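Local coordinates for protein probable FAD-dependent oxidoreductase PA4991 (PDB 5EZ7) that probably works as an FAD-dependent oxidoreductase of the DAO family, binding one FAD per subunit, though its physiological substrate is unknown, at residues M233-T238 with H260-G265; Y243-C246 with K252-I255. One frame throughout, in Å; residues are numbered along the deposited sequence.

Overall arrangement
Both contacts lie at the large mixed sheet and the turns that leave it, and they share strand 255-261. Contact 2 joins the start of this strand to its neighbour, strand 244-246. Contact 1 joins its far end to strand 224-236, with strand 267-272 between them. Along the chain, the residues of contact 2 fall between the two segments of contact 1, and the centres are about 20 Å apart. Contact 1 depends on a salt bridge, made by a buried lysine reaching an exposed aspartate, with buried T262 beside it. Contact 2 is partly buried and relies on backbone bonds and apolar touches. H245 brings it near the flavin, whereas contact 1 is remote from the annotated sites.

Contact 1: M233-T238 with H260-G265; sequences MVKAAT and HPTRDG
K235 NZ gives its hydrogen bond to D264 OD2 at 2.6 Å, and the pair is a salt bridge. It ties strand 224-236 to the turn of a beta hairpin made by strands 255-261 and 267-272. In the sheet, strand 267-272 lies between the two segments. The closest CA atoms, those of K235 and T262, are therefore 9.0 Å apart, and the lysine chain has to bridge the gap. It does so fully stretched: CG points away from the backbone N (chi1 -179°), and the rest of the chain continues extended. On its way it touches V268 of the intervening strand. The two charged side chains approach head-on and meet at their polar ends. The ammonium group uses the syn side of OD2, only 16° out of the carboxylate plane. It favours this one oxygen, since K235 NZ is 3.7 Å from D264 OD1.

The other oxygen serves the turn itself. D264 OD1 accepts T262 OG1 at 2.8 Å, with the hydroxyl above the carboxylate plane, 42° out of it. The same OD1 also accepts the backbone N of Q266. Two bonds on OD1 and one on OD2 should fix the rotation of the carboxylate. The hydroxyl of T262 thus acts as a second-shell group, holding the acid that meets the lysine.

The C-terminal part of the chain covers this region. F391 touches K235, E388 touches T262, and R263 on the turn makes salt bridges with E384 and E388. Residues T262 to G265 form a type I turn, closed by G265 N bonding to T262 O at 3.0 Å. Beside the salt bridge, the methylene K235 CE passes T262 OG1 at 3.8 Å.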
ATOM      1  N   MET A 233     -16.332   6.980  -3.753  1.00 26.43           N
ATOM      2  CA  MET A 233     -16.517   5.820  -4.645  1.00 26.68           C
ATOM      3  C   MET A 233     -17.856   6.004  -5.388  1.00 27.11           C
ATOM      4  O   MET A 233     -18.875   6.316  -4.750  1.00 26.61           O
ATOM      5  CB  MET A 233     -16.559   4.506  -3.854  1.00 27.85           C
ATOM      6  CG  MET A 233     -15.260   4.087  -3.182  1.00 28.91           C
ATOM      7  SD  MET A 233     -15.380   2.643  -2.077  1.00 31.12           S
ATOM      8  CE  MET A 233     -16.224   3.327  -0.686  1.00 30.94           C
ATOM      9  N   VAL A 234     -17.846   5.812  -6.717  1.00 26.95           N
ATOM     10  CA  VAL A 234     -19.075   5.755  -7.522  1.00 27.79           C
ATOM     11  C   VAL A 234     -19.189   4.379  -8.160  1.00 27.44           C
ATOM     12  O   VAL A 234     -18.249   3.922  -8.807  1.00 26.68           O
ATOM     13  CB  VAL A 234     -19.071   6.733  -8.710  1.00 28.47           C
ATOM     14  CG1 VAL A 234     -20.490   6.985  -9.188  1.00 29.84           C
ATOM     15  CG2 VAL A 234     -18.399   8.008  -8.338  1.00 29.03           C
ATOM     16  N   LYS A 235     -20.356   3.760  -8.017  1.00 28.06           N
ATOM     17  CA  LYS A 235     -20.632   2.470  -8.623  1.00 29.14           C
ATOM     18  C   LYS A 235     -21.799   2.523  -9.653  1.00 29.09           C
ATOM     19  O   LYS A 235     -22.877   2.952  -9.350  1.00 29.11           O
ATOM     20  CB  LYS A 235     -20.949   1.467  -7.520  1.00 30.25           C
ATOM     21  CG  LYS A 235     -21.228   0.075  -8.079  1.00 32.41           C
ATOM     22  CD  LYS A 235     -21.180  -1.030  -7.013  1.00 33.76           C
ATOM     23  CE  LYS A 235     -21.556  -2.347  -7.706  1.00 36.23           C
ATOM     24  NZ  LYS A 235     -21.776  -3.486  -6.790  1.00 37.49           N
ATOM     25  N   ALA A 236     -21.559   2.057 -10.859  1.00 29.77           N
ATOM     26  CA  ALA A 236     -22.567   2.020 -11.884  1.00 31.30           C
ATOM     27  C   ALA A 236     -22.206   1.031 -12.966  1.00 32.91           C
ATOM     28  O   ALA A 236     -21.070   0.669 -13.149  1.00 35.07           O
ATOM     29  CB  ALA A 236     -22.711   3.402 -12.478  1.00 31.29           C
ATOM     30  N   ALA A 237     -23.200   0.590 -13.679  1.00 35.03           N
ATOM     31  CA  ALA A 237     -23.036  -0.200 -14.882  1.00 37.11           C
ATOM     32  C   ALA A 237     -22.412   0.580 -16.055  1.00 37.62           C
ATOM     33  O   ALA A 237     -21.828  -0.018 -16.950  1.00 38.87           O
ATOM     34  CB  ALA A 237     -24.434  -0.706 -15.321  1.00 38.67           C
ATOM     35  N   THR A 238     -22.597   1.893 -16.085  1.00 37.27           N
ATOM     36  CA  THR A 238     -22.260   2.715 -17.267  1.00 38.51           C
ATOM     37  C   THR A 238     -20.794   3.191 -17.288  1.00 37.45           C
ATOM     38  O   THR A 238     -20.352   3.831 -18.246  1.00 37.93           O
ATOM     39  CB  THR A 238     -23.199   3.973 -17.369  1.00 38.51           C
ATOM     40  OG1 THR A 238     -23.109   4.739 -16.154  1.00 37.77           O
ATOM     41  CG2 THR A 238     -24.637   3.570 -17.591  1.00 39.04           C
ATOM     42  N   HIS A 260     -12.244   0.118 -10.675  1.00 26.69           N
ATOM     43  CA  HIS A 260     -12.184  -1.177 -10.004  1.00 27.33           C
ATOM     44  C   HIS A 260     -13.406  -2.075 -10.332  1.00 29.18           C
ATOM     45  O   HIS A 260     -14.498  -1.797  -9.879  1.00 28.56           O
ATOM     46  CB  HIS A 260     -12.023  -0.937  -8.510  1.00 26.06           C
ATOM     47  CG  HIS A 260     -10.893   0.007  -8.189  1.00 26.34           C
ATOM     48  ND1 HIS A 260      -9.603  -0.422  -7.919  1.00 25.76           N
ATOM     49  CD2 HIS A 260     -10.848   1.359  -8.158  1.00 25.98           C
ATOM     50  CE1 HIS A 260      -8.822   0.623  -7.726  1.00 25.69           C
ATOM     51  NE2 HIS A 260      -9.547   1.717  -7.867  1.00 26.50           N
ATOM     52  N   PRO A 261     -13.214  -3.155 -11.128  1.00 32.78           N
ATOM     53  CA  PRO A 261     -14.284  -4.131 -11.386  1.00 36.26           C
ATOM     54  C   PRO A 261     -14.856  -4.747 -10.115  1.00 36.89           C
ATOM     55  O   PRO A 261     -14.129  -4.953  -9.177  1.00 34.89           O
ATOM     56  CB  PRO A 261     -13.578  -5.220 -12.203  1.00 37.59           C
ATOM     57  CG  PRO A 261     -12.424  -4.523 -12.838  1.00 37.34           C
ATOM     58  CD  PRO A 261     -11.959  -3.575 -11.784  1.00 35.02           C
ATOM     59  N   THR A 262     -16.153  -5.013 -10.091  1.00 39.51           N
ATOM     60  CA  THR A 262     -16.750  -5.646  -8.937  1.00 41.37           C
ATOM     61  C   THR A 262     -17.209  -7.025  -9.298  1.00 44.78           C
ATOM     62  O   THR A 262     -17.380  -7.337 -10.472  1.00 45.25           O
ATOM     63  CB  THR A 262     -17.888  -4.810  -8.315  1.00 41.30           C
ATOM     64  OG1 THR A 262     -18.875  -4.440  -9.297  1.00 43.57           O
ATOM     65  CG2 THR A 262     -17.319  -3.581  -7.717  1.00 40.51           C
ATOM     66  N   ARG A 263     -17.381  -7.864  -8.280  1.00 49.37           N
ATOM     67  CA  ARG A 263     -17.816  -9.279  -8.494  1.00 53.30           C
ATOM     68  C   ARG A 263     -19.108  -9.446  -9.253  1.00 51.12           C
ATOM     69  O   ARG A 263     -19.248 -10.409  -9.958  1.00 53.66           O
ATOM     70  CB  ARG A 263     -17.920 -10.058  -7.177  1.00 57.39           C
ATOM     71  CG  ARG A 263     -16.599 -10.678  -6.750  1.00 60.44           C
ATOM     72  CD  ARG A 263     -16.702 -11.405  -5.421  1.00 64.01           C
ATOM     73  NE  ARG A 263     -15.729 -10.840  -4.469  1.00 66.70           N
ATOM     74  CZ  ARG A 263     -16.001 -10.012  -3.450  1.00 69.67           C
ATOM     75  NH1 ARG A 263     -17.255  -9.621  -3.178  1.00 70.38           N
ATOM     76  NH2 ARG A 263     -14.996  -9.576  -2.662  1.00 70.93           N
ATOM     77  N   ASP A 264     -20.041  -8.520  -9.102  1.00 49.71           N
ATOM     78  CA  ASP A 264     -21.315  -8.551  -9.835  1.00 50.39           C
ATOM     79  C   ASP A 264     -21.282  -7.942 -11.257  1.00 50.11           C
ATOM     80  O   ASP A 264     -22.344  -7.728 -11.840  1.00 51.33           O
ATOM     81  CB  ASP A 264     -22.386  -7.823  -9.028  1.00 51.86           C
ATOM     82  CG  ASP A 264     -22.093  -6.321  -8.874  1.00 53.59           C
ATOM     83  OD1 ASP A 264     -21.346  -5.702  -9.685  1.00 54.97           O
ATOM     84  OD2 ASP A 264     -22.592  -5.742  -7.901  1.00 54.42           O
ATOM     85  N   GLY A 265     -20.100  -7.625 -11.800  1.00 48.22           N
ATOM     86  CA  GLY A 265     -19.986  -7.161 -13.197  1.00 48.79           C
ATOM     87  C   GLY A 265     -20.162  -5.654 -13.449  1.00 47.08           C
ATOM     88  O   GLY A 265     -20.128  -5.208 -14.584  1.00 45.53           O
TER

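Contact 2: Y243-C246 with K252-I255; sequences YAHC and KPRI
H245 has CG swung to the side of its backbone N (chi1 -58°), which lays the imidazole alongside the ring of P253. The two side chains point the same way. H245 ND1 comes 3.6 Å from P253 CG, at an oblique angle to the ring, and the CB atoms of H245 and P253 are 3.9 Å apart. In I255, CG1 sits in the cleft between the N and C branches of the backbone (chi1 65°). There I255 CG1 meets C246 CB at 3.7 Å.

The backbone of C246 is held at both ends. C246 N gives a nearly straight bond (167°) to I255 O at 2.8 Å. C246 O accepts R254 N, also at 2.8 Å, but this bond is clearly bent at the hydrogen.

The hydrogen bond of H245 ND1 goes to T256 OG1; P253 only packs against the ring. R254 turns outward to a salt bridge with E295. C246 and I255 both pack on L299 of helix 285-299.

The H245 side chain lies about 4 Å from the side chain of I52, a residue of the FAD site. The arrangement is that of an antiparallel hairpin, in which a loop links neighbouring strands 244-246 and 255-261 of the mixed sheet.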
ATOM      1  N   TYR A 243      -7.902   5.560 -15.639  1.00 30.31           N
ATOM      2  CA  TYR A 243      -6.821   5.629 -14.636  1.00 29.87           C
ATOM      3  C   TYR A 243      -6.049   6.919 -14.917  1.00 31.62           C
ATOM      4  O   TYR A 243      -5.268   6.959 -15.862  1.00 32.85           O
ATOM      5  CB  TYR A 243      -5.917   4.390 -14.737  1.00 29.19           C
ATOM      6  CG  TYR A 243      -6.711   3.109 -14.617  1.00 28.37           C
ATOM      7  CD1 TYR A 243      -7.349   2.534 -15.721  1.00 28.98           C
ATOM      8  CD2 TYR A 243      -6.874   2.499 -13.388  1.00 26.50           C
ATOM      9  CE1 TYR A 243      -8.100   1.371 -15.576  1.00 28.68           C
ATOM     10  CE2 TYR A 243      -7.624   1.354 -13.245  1.00 25.85           C
ATOM     11  CZ  TYR A 243      -8.238   0.798 -14.326  1.00 27.19           C
ATOM     12  OH  TYR A 243      -8.992  -0.336 -14.116  1.00 27.22           O
ATOM     13  N   ALA A 244      -6.291   7.982 -14.145  1.00 32.08           N
ATOM     14  CA  ALA A 244      -5.771   9.277 -14.531  1.00 34.11           C
ATOM     15  C   ALA A 244      -5.692  10.306 -13.414  1.00 34.41           C
ATOM     16  O   ALA A 244      -6.507  10.304 -12.512  1.00 34.56           O
ATOM     17  CB  ALA A 244      -6.600   9.827 -15.691  1.00 35.62           C
ATOM     18  N   HIS A 245      -4.685  11.170 -13.482  1.00 35.87           N
ATOM     19  CA  HIS A 245      -4.648  12.405 -12.701  1.00 37.13           C
ATOM     20  C   HIS A 245      -5.237  13.531 -13.577  1.00 39.35           C
ATOM     21  O   HIS A 245      -4.730  13.745 -14.669  1.00 39.12           O
ATOM     22  CB  HIS A 245      -3.219  12.799 -12.366  1.00 37.69           C
ATOM     23  CG  HIS A 245      -2.445  11.775 -11.604  1.00 37.53           C
ATOM     24  ND1 HIS A 245      -2.851  11.273 -10.383  1.00 36.86           N
ATOM     25  CD2 HIS A 245      -1.232  11.224 -11.849  1.00 38.29           C
ATOM     26  CE1 HIS A 245      -1.943  10.424  -9.936  1.00 36.27           C
ATOM     27  NE2 HIS A 245      -0.957  10.367 -10.815  1.00 37.30           N
ATOM     28  N   CYS A 246      -6.293  14.217 -13.117  1.00 41.93           N
ATOM     29  CA  CYS A 246      -6.815  15.416 -13.810  1.00 47.02           C
ATOM     30  C   CYS A 246      -6.071  16.610 -13.273  1.00 49.25           C
ATOM     31  O   CYS A 246      -6.131  16.900 -12.088  1.00 47.11           O
ATOM     32  CB  CYS A 246      -8.339  15.648 -13.646  1.00 47.76           C
ATOM     33  SG  CYS A 246      -8.945  17.236 -14.359  1.00 54.77           S
ATOM     34  N   LYS A 252      -0.540  19.679  -8.263  1.00 74.71           N
ATOM     35  CA  LYS A 252      -1.233  18.498  -7.759  1.00 68.94           C
ATOM     36  C   LYS A 252      -2.512  18.122  -8.525  1.00 63.78           C
ATOM     37  O   LYS A 252      -3.215  19.008  -9.028  1.00 63.67           O
ATOM     38  CB  LYS A 252      -1.532  18.688  -6.281  1.00 70.38           C
ATOM     39  CG  LYS A 252      -0.253  18.889  -5.477  1.00 72.70           C
ATOM     40  CD  LYS A 252      -0.222  18.019  -4.241  1.00 71.56           C
ATOM     41  CE  LYS A 252       1.138  18.097  -3.584  1.00 72.34           C
ATOM     42  NZ  LYS A 252       1.050  17.483  -2.230  1.00 73.00           N
ATOM     43  N   PRO A 253      -2.816  16.805  -8.619  1.00 55.44           N
ATOM     44  CA  PRO A 253      -4.062  16.420  -9.294  1.00 52.85           C
ATOM     45  C   PRO A 253      -5.301  17.001  -8.607  1.00 51.30           C
ATOM     46  O   PRO A 253      -5.412  16.939  -7.382  1.00 50.66           O
ATOM     47  CB  PRO A 253      -4.081  14.887  -9.182  1.00 51.06           C
ATOM     48  CG  PRO A 253      -2.687  14.488  -8.835  1.00 52.12           C
ATOM     49  CD  PRO A 253      -2.073  15.639  -8.107  1.00 52.90           C
ATOM     50  N   ARG A 254      -6.195  17.556  -9.412  1.00 51.57           N
ATOM     51  CA  ARG A 254      -7.528  18.025  -9.003  1.00 53.19           C
ATOM     52  C   ARG A 254      -8.326  16.817  -8.476  1.00 49.96           C
ATOM     53  O   ARG A 254      -8.818  16.822  -7.343  1.00 48.80           O
ATOM     54  CB  ARG A 254      -8.198  18.677 -10.236  1.00 56.73           C
ATOM     55  CG  ARG A 254      -9.550  19.377 -10.073  1.00 61.00           C
ATOM     56  CD  ARG A 254      -9.629  20.609 -11.012  1.00 65.14           C
ATOM     57  NE  ARG A 254     -10.982  21.067 -11.375  1.00 67.07           N
ATOM     58  CZ  ARG A 254     -11.761  21.910 -10.667  1.00 67.93           C
ATOM     59  NH1 ARG A 254     -12.977  22.237 -11.151  1.00 65.76           N
ATOM     60  NH2 ARG A 254     -11.366  22.420  -9.485  1.00 66.05           N
ATOM     61  N   ILE A 255      -8.409  15.779  -9.313  1.00 47.55           N
ATOM     62  CA  ILE A 255      -8.911  14.465  -8.950  1.00 44.94           C
ATOM     63  C   ILE A 255      -7.995  13.420  -9.546  1.00 39.82           C
ATOM     64  O   ILE A 255      -7.356  13.674 -10.579  1.00 38.67           O
ATOM     65  CB  ILE A 255     -10.341  14.204  -9.468  1.00 49.17           C
ATOM     66  CG1 ILE A 255     -10.394  14.163 -11.008  1.00 53.56           C
ATOM     67  CG2 ILE A 255     -11.292  15.285  -8.959  1.00 51.17           C
ATOM     68  CD1 ILE A 255     -11.646  13.497 -11.562  1.00 56.23           C
TER